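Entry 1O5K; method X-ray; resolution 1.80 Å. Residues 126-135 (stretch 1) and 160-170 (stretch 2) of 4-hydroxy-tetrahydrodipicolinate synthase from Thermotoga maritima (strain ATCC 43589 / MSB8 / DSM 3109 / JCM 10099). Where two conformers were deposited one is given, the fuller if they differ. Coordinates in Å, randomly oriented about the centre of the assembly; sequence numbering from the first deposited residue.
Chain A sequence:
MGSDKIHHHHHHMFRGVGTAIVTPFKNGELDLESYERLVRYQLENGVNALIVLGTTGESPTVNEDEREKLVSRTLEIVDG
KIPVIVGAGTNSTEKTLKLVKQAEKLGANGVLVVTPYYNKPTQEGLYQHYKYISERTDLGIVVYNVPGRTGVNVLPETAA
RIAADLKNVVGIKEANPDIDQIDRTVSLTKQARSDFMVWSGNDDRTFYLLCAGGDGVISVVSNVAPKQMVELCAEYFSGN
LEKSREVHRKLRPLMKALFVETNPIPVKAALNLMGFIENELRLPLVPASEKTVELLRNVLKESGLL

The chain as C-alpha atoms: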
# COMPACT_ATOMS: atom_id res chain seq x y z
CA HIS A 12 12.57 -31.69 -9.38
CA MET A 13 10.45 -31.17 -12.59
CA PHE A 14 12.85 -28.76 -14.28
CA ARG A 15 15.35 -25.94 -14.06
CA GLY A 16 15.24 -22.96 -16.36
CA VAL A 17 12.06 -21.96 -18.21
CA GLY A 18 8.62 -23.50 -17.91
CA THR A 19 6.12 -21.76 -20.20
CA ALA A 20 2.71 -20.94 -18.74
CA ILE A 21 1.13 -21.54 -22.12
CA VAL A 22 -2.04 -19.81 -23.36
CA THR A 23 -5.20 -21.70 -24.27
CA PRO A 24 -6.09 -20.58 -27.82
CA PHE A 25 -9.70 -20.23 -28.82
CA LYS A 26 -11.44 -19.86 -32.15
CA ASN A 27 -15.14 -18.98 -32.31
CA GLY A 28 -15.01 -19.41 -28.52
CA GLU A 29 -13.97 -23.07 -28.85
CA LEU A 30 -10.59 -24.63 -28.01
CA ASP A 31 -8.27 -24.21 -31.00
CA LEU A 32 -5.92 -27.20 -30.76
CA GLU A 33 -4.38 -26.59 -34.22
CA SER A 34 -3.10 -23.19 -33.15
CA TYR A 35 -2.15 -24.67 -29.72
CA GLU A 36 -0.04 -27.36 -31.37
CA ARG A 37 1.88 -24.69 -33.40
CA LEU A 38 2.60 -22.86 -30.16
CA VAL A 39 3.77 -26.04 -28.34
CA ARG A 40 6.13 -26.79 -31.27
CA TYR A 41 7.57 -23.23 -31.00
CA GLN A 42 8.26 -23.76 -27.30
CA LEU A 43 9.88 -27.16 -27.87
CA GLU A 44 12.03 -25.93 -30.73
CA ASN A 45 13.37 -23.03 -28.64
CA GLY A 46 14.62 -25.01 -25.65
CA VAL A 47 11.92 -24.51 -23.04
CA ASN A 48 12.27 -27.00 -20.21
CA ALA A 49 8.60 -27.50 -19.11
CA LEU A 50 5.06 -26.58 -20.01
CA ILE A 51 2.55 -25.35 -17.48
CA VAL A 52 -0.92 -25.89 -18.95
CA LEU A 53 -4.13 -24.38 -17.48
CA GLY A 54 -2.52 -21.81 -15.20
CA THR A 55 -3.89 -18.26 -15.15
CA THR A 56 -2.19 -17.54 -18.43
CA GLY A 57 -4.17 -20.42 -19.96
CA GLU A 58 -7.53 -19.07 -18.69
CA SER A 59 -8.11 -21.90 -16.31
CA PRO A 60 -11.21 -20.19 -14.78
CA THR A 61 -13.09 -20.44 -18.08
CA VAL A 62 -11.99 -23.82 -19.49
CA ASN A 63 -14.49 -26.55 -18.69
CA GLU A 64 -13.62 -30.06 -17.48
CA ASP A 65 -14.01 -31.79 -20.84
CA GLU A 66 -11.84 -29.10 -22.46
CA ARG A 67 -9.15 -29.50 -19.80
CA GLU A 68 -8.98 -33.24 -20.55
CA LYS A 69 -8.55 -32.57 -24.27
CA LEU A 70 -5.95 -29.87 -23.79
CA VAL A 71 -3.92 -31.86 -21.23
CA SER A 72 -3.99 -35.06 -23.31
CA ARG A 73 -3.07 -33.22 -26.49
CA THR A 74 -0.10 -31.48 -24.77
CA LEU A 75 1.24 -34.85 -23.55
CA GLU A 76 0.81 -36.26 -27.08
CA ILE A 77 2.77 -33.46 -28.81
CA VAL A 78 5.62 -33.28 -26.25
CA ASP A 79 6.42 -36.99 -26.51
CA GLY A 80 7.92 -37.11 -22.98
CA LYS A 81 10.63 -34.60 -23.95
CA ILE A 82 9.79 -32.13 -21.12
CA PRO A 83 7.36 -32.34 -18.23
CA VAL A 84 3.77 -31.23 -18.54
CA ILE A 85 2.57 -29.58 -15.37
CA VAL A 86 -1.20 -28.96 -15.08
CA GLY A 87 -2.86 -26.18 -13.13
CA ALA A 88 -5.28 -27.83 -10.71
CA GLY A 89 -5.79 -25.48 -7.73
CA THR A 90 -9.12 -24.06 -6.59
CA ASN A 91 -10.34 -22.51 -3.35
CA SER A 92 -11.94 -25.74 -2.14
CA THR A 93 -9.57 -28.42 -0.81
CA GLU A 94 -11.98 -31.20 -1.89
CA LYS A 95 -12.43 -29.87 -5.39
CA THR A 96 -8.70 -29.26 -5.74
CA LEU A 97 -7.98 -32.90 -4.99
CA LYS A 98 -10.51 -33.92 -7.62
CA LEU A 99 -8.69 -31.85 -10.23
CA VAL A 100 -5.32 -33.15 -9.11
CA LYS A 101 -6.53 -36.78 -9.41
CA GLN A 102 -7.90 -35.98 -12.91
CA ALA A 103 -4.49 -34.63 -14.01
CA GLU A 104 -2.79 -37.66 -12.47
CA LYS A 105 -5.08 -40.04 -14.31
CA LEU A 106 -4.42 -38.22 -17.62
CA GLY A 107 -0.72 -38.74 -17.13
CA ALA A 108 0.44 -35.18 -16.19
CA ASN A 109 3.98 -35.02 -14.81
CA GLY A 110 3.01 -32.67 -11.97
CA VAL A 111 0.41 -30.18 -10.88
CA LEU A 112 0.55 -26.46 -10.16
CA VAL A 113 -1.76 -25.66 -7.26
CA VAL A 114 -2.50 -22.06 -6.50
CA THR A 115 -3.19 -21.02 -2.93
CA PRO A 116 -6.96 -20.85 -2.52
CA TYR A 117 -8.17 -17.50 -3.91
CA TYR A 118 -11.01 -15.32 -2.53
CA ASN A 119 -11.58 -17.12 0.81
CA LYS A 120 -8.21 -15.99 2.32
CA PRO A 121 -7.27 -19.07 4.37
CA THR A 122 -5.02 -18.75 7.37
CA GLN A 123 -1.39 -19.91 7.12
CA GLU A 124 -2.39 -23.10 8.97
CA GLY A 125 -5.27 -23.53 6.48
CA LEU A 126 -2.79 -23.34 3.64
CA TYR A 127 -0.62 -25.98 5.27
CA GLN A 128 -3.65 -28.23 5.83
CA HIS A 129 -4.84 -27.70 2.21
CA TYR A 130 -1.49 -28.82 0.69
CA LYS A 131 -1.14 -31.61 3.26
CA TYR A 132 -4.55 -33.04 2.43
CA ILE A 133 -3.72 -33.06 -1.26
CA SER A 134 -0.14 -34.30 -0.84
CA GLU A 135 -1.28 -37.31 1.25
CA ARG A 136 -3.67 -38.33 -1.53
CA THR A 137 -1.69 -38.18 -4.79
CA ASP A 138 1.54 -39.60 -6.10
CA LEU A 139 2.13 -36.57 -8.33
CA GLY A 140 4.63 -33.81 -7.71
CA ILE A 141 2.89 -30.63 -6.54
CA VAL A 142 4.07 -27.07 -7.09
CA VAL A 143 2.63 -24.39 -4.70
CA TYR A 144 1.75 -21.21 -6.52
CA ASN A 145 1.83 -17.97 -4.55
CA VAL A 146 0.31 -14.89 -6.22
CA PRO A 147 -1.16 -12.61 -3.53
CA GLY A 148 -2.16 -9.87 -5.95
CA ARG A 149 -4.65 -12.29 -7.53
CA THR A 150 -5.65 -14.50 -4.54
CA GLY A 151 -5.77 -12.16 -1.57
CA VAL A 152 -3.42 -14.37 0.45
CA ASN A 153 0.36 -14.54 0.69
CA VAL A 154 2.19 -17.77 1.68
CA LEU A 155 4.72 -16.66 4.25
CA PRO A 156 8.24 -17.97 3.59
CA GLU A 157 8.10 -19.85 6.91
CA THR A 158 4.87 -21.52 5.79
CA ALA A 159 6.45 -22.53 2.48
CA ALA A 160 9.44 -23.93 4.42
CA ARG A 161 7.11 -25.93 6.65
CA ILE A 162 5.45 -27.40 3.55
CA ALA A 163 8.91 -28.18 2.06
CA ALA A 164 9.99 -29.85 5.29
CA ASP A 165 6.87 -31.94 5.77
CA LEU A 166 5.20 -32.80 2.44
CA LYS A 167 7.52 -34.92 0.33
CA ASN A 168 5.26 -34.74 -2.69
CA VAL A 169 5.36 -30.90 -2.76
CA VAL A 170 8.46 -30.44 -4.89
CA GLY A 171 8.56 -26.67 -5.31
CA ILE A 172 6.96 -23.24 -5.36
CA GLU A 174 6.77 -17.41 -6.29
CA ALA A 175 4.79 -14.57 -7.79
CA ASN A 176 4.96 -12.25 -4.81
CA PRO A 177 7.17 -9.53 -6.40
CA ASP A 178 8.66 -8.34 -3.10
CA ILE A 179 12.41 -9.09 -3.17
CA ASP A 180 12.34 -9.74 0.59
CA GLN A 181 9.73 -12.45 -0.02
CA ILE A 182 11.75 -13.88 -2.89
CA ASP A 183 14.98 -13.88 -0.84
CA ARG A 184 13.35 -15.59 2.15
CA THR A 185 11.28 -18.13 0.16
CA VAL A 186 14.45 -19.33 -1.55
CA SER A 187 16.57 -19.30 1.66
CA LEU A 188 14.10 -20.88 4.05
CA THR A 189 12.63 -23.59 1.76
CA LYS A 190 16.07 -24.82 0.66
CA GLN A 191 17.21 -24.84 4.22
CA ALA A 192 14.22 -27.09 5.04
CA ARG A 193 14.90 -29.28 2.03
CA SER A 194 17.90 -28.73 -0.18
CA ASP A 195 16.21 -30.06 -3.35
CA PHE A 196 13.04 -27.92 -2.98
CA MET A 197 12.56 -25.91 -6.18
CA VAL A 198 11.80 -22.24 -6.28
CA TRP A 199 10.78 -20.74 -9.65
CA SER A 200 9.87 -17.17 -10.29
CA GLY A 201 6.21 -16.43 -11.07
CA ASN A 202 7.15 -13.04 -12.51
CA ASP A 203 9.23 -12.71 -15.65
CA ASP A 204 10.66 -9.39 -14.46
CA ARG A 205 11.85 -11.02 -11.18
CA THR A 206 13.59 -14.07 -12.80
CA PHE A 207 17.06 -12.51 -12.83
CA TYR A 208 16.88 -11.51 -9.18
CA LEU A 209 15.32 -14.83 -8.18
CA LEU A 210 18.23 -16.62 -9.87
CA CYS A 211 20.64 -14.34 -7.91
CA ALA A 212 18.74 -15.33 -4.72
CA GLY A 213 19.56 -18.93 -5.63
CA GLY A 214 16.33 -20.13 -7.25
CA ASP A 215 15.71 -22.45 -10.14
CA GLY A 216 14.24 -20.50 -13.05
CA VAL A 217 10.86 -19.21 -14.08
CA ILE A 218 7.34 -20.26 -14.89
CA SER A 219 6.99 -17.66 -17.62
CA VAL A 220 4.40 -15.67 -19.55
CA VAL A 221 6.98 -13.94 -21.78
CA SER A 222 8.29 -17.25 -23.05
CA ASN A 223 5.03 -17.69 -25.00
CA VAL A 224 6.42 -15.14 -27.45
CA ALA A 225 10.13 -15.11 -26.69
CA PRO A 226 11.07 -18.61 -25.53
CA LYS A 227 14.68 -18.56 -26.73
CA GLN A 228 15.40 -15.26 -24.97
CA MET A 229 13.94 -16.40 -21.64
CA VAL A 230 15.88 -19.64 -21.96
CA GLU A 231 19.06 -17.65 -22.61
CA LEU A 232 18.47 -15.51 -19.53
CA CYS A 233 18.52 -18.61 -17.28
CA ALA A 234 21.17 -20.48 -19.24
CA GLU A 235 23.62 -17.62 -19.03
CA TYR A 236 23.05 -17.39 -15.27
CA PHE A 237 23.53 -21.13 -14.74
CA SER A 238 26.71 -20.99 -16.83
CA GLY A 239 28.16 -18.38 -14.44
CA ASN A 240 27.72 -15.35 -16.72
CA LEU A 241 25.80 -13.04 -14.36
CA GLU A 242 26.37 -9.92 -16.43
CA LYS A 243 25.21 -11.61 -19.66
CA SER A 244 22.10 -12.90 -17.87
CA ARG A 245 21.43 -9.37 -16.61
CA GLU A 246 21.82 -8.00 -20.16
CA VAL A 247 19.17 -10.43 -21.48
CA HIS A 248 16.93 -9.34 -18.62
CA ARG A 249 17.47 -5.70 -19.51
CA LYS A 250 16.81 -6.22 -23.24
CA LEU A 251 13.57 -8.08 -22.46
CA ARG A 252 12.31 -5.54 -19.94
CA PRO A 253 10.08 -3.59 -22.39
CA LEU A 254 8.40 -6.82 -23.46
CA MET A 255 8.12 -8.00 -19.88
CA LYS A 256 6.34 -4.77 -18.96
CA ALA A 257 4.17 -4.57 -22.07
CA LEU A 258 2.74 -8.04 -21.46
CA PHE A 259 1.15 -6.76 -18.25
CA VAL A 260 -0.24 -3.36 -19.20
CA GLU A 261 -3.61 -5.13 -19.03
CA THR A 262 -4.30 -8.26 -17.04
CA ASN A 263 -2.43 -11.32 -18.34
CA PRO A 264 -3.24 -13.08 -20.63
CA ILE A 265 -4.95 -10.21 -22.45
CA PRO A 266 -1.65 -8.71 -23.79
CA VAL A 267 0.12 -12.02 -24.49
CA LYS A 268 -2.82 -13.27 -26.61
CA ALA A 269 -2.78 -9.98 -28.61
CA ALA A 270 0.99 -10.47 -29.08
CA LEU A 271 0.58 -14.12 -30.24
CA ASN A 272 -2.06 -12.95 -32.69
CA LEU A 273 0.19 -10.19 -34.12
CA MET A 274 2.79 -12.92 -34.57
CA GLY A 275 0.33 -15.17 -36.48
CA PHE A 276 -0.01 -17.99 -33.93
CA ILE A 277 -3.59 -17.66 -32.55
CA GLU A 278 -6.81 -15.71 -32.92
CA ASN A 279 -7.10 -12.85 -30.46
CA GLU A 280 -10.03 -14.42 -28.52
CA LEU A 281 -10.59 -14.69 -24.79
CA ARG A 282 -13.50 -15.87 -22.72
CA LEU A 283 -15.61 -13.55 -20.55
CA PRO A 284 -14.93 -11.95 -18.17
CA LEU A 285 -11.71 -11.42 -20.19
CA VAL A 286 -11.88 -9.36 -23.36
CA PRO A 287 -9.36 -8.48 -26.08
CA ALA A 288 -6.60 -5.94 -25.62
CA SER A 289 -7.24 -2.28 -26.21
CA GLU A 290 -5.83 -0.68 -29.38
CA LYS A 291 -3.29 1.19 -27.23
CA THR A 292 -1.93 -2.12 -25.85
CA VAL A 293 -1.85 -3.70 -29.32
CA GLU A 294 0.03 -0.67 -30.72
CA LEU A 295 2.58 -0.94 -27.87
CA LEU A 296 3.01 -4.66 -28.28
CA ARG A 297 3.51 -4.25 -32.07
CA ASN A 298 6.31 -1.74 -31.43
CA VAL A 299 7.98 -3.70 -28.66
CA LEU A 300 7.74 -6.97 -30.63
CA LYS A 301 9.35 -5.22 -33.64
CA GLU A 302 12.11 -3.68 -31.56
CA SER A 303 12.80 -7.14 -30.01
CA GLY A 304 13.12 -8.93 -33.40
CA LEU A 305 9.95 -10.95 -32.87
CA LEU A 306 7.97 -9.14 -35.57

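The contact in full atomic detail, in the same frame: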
# COMPACT_ATOMS: atom_id res chain seq x y z
N LEU A 126 -3.61 -23.02 4.80
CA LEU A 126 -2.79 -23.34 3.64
C LEU A 126 -1.98 -24.62 3.83
O LEU A 126 -1.90 -25.45 2.95
CB LEU A 126 -1.84 -22.19 3.32
CG LEU A 126 -2.53 -20.94 2.85
CD1 LEU A 126 -1.53 -19.77 2.78
CD2 LEU A 126 -3.19 -21.17 1.45
N TYR A 127 -1.34 -24.75 4.97
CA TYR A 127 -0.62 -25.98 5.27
C TYR A 127 -1.55 -27.18 5.17
O TYR A 127 -1.19 -28.17 4.51
CB TYR A 127 -0.01 -25.88 6.65
CG TYR A 127 0.71 -27.11 7.08
CD1 TYR A 127 1.97 -27.39 6.58
CD2 TYR A 127 0.16 -27.96 7.98
CE1 TYR A 127 2.67 -28.55 7.02
CE2 TYR A 127 0.83 -29.13 8.41
CZ TYR A 127 2.09 -29.41 7.92
OH TYR A 127 2.76 -30.55 8.39
N GLN A 128 -2.71 -27.11 5.84
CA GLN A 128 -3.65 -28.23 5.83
C GLN A 128 -4.17 -28.58 4.43
O GLN A 128 -4.37 -29.76 4.14
CB GLN A 128 -4.79 -28.02 6.85
CG GLN A 128 -4.34 -28.09 8.28
CD GLN A 128 -3.91 -29.47 8.70
OE1 GLN A 128 -4.28 -30.46 8.07
NE2 GLN A 128 -3.13 -29.55 9.77
N HIS A 129 -4.41 -27.55 3.60
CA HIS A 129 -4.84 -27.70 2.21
C HIS A 129 -3.82 -28.53 1.41
O HIS A 129 -4.18 -29.54 0.83
CB HIS A 129 -5.03 -26.31 1.60
CG HIS A 129 -5.37 -26.28 0.14
ND1 HIS A 129 -6.64 -26.55 -0.35
CD2 HIS A 129 -4.62 -25.90 -0.92
CE1 HIS A 129 -6.64 -26.35 -1.66
NE2 HIS A 129 -5.42 -25.97 -2.03
N TYR A 130 -2.55 -28.11 1.43
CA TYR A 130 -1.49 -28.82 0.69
C TYR A 130 -1.22 -30.19 1.30
O TYR A 130 -0.96 -31.15 0.56
CB TYR A 130 -0.24 -27.96 0.64
CG TYR A 130 -0.41 -26.78 -0.30
CD1 TYR A 130 -0.47 -26.99 -1.70
CD2 TYR A 130 -0.56 -25.48 0.17
CE1 TYR A 130 -0.73 -25.92 -2.54
CE2 TYR A 130 -0.76 -24.43 -0.69
CZ TYR A 130 -0.84 -24.67 -2.04
OH TYR A 130 -1.06 -23.59 -2.91
N LYS A 131 -1.33 -30.31 2.62
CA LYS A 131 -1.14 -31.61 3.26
C LYS A 131 -2.19 -32.63 2.80
O LYS A 131 -1.89 -33.80 2.46
CB LYS A 131 -1.21 -31.49 4.78
CG LYS A 131 -0.92 -32.82 5.46
CD LYS A 131 -0.37 -32.67 6.85
CE LYS A 131 -1.42 -32.89 7.92
NZ LYS A 131 -2.25 -31.69 8.06
N TYR A 132 -3.43 -32.21 2.85
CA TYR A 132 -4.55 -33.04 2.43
C TYR A 132 -4.32 -33.56 1.03
O TYR A 132 -4.47 -34.76 0.77
CB TYR A 132 -5.86 -32.27 2.47
CG TYR A 132 -7.10 -33.11 2.17
CD1 TYR A 132 -7.72 -33.85 3.18
CD2 TYR A 132 -7.65 -33.16 0.90
CE1 TYR A 132 -8.86 -34.62 2.92
CE2 TYR A 132 -8.77 -33.93 0.63
CZ TYR A 132 -9.37 -34.64 1.64
OH TYR A 132 -10.49 -35.40 1.39
N ILE A 133 -3.95 -32.67 0.13
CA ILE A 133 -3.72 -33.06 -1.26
C ILE A 133 -2.50 -33.97 -1.44
O ILE A 133 -2.57 -35.04 -2.07
CB ILE A 133 -3.60 -31.80 -2.13
CG1 ILE A 133 -4.88 -30.94 -2.00
CG2 ILE A 133 -3.36 -32.18 -3.53
CD1 ILE A 133 -4.72 -29.48 -2.42
N SER A 134 -1.41 -33.57 -0.81
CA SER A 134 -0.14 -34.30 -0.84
C SER A 134 -0.32 -35.75 -0.39
O SER A 134 0.26 -36.65 -0.97
CB SER A 134 0.90 -33.54 0.02
OG SER A 134 2.05 -34.31 0.33
N GLU A 135 -1.11 -35.96 0.65
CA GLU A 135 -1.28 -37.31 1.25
C GLU A 135 -2.12 -38.20 0.35
O GLU A 135 -2.24 -39.39 0.60
CB GLU A 135 -1.91 -37.23 2.64
CG GLU A 135 -1.07 -36.47 3.65
CD GLU A 135 -1.75 -36.31 5.03
OE1 GLU A 135 -3.02 -36.26 5.10
OE2 GLU A 135 -0.99 -36.19 6.02
N ALA A 160 8.35 -23.09 3.91
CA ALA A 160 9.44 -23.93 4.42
C ALA A 160 8.84 -25.09 5.17
O ALA A 160 9.40 -26.19 5.21
CB ALA A 160 10.37 -23.15 5.36
N ARG A 161 7.73 -24.85 5.86
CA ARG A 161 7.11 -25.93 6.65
C ARG A 161 6.55 -27.01 5.70
O ARG A 161 6.70 -28.23 5.88
CB ARG A 161 6.01 -25.30 7.47
CG ARG A 161 5.36 -26.19 8.38
CD ARG A 161 4.27 -25.48 9.17
NE ARG A 161 3.72 -26.45 10.07
CZ ARG A 161 2.49 -26.43 10.55
NH1 ARG A 161 1.68 -25.42 10.26
NH2 ARG A 161 2.11 -27.41 11.36
N ILE A 162 5.91 -26.53 4.65
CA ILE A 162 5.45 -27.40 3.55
C ILE A 162 6.58 -28.20 2.89
O ILE A 162 6.46 -29.42 2.73
CB ILE A 162 4.68 -26.54 2.50
CG1 ILE A 162 3.32 -26.10 3.09
CG2 ILE A 162 4.49 -27.30 1.17
CD1 ILE A 162 2.69 -25.00 2.31
N ALA A 163 7.66 -27.52 2.50
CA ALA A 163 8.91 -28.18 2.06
C ALA A 163 9.39 -29.27 3.02
O ALA A 163 9.71 -30.38 2.60
CB ALA A 163 10.01 -27.14 1.87
N ALA A 164 9.49 -28.93 4.30
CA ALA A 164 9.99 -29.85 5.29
C ALA A 164 9.12 -31.07 5.40
O ALA A 164 9.63 -32.17 5.57
CB ALA A 164 10.07 -29.19 6.65
N ASP A 165 7.80 -30.87 5.35
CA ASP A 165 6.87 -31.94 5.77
C ASP A 165 6.24 -32.76 4.64
O ASP A 165 5.87 -33.91 4.84
CB ASP A 165 5.71 -31.38 6.62
CG ASP A 165 6.17 -30.76 7.93
OD1 ASP A 165 7.35 -30.91 8.31
OD2 ASP A 165 5.39 -30.07 8.63
N LEU A 166 6.06 -32.18 3.46
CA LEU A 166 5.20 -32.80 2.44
C LEU A 166 6.06 -33.20 1.27
O LEU A 166 6.41 -32.37 0.45
CB LEU A 166 4.10 -31.82 2.04
CG LEU A 166 3.33 -31.19 3.21
CD1 LEU A 166 2.31 -30.18 2.63
CD2 LEU A 166 2.68 -32.27 4.11
N LYS A 167 6.42 -34.47 1.20
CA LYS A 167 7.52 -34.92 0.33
C LYS A 167 7.21 -34.78 -1.15
O LYS A 167 8.09 -34.57 -1.99
CB LYS A 167 7.93 -36.35 0.67
CG LYS A 167 8.49 -36.53 2.09
CD LYS A 167 9.36 -35.36 2.61
CE LYS A 167 9.64 -35.52 4.10
NZ LYS A 167 10.69 -34.56 4.54
N ASN A 168 5.92 -34.88 -1.41
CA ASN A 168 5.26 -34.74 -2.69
C ASN A 168 5.22 -33.29 -3.22
O ASN A 168 5.02 -33.07 -4.40
CB ASN A 168 3.80 -35.14 -2.40
CG ASN A 168 3.33 -36.23 -3.21
OD1 ASN A 168 3.99 -37.30 -3.29
ND2 ASN A 168 2.15 -36.06 -3.80
N VAL A 169 5.32 -32.29 -2.34
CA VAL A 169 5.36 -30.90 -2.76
C VAL A 169 6.84 -30.63 -3.09
O VAL A 169 7.72 -30.68 -2.22
CB VAL A 169 4.83 -29.93 -1.72
CG1 VAL A 169 4.88 -28.51 -2.27
CG2 VAL A 169 3.39 -30.31 -1.26
N VAL A 170 7.10 -30.41 -4.37
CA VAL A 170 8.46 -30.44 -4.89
C VAL A 170 9.01 -29.02 -5.12
O VAL A 170 10.20 -28.81 -5.28
CB VAL A 170 8.57 -31.25 -6.16
CG1 VAL A 170 8.11 -32.69 -5.90
CG2 VAL A 170 7.79 -30.67 -7.24

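The helix of stretch 1 packs beside helix 160-165 and the turn and strand that follow it, the two helices running in nearly the same direction, with axes inclined at 26° and 10.4 Å apart at closest approach; together the two stretches bury 526 Å².

Polar and stacking contacts centre on Tyr 127, which loses more surface to the other stretch than any other residue. Its t rotamer (chi1 178°) carries the ring across to the second helix, where the hydroxyl donates a hydrogen bond to Asp 165, OH to OD2 2.7 Å, and so supplies a partner for the carboxylate at an exposed position. Over one face of the same ring lies the guanidinium of Arg 161, the planes of guanidinium and ring 5° apart and its CZ 3.7 Å from the ring centroid, 8° off the ring normal: a flat stack and a cation-pi contact at once. The first three chi angles of Arg 161 are all t, and this extended chain brings the guanidinium out over the ring; the closest atoms are Arg 161 NH2 and Tyr 127 CE2, 3.6 Å apart. Tyrosine suits the place because its ring offers a pi face to the arginine and an edge to Ile 162, while its hydroxyl reaches the aspartate.

Apolar packing fills the space between the helices. Ile 162 (m, t) sets out sideways, but its end comes nearer the first helix: Ile 162 CG1 lies 4.0 Å from Tyr 127 CD1 at the ring edge, and Ile 162 CD1 lies 3.9 Å from Tyr 130 CD2. Leu 166, the first residue to leave helical phi/psi, points toward the first helix and lays its branched end against the backbone and side chains there. Its CD1 is 3.6 Å from N of Lys 131 and 3.9 Å from CB of Tyr 130, while its CD2 lies 3.9 Å from CG of Lys 131, so the aliphatic part of the lysine joins the packing although its end leads away.

Farther along, the contact passes to a type I turn from Leu 166 to Val 169, closed by Val 169 N to Leu 166 O (3.0 Å). Ser 134 faces this turn, and its small side chain allows a close approach: the CA atoms of Ser 134 and Asn 168 are 5.7 Å apart. Ser 134 OG lies 3.3 Å from CB of Asn 168 and 3.7 Å from CB of Leu 166, both van der Waals contacts. Buried Val 169 adds a looser one, CG2 to CB of Ser 134 at 4.3 Å.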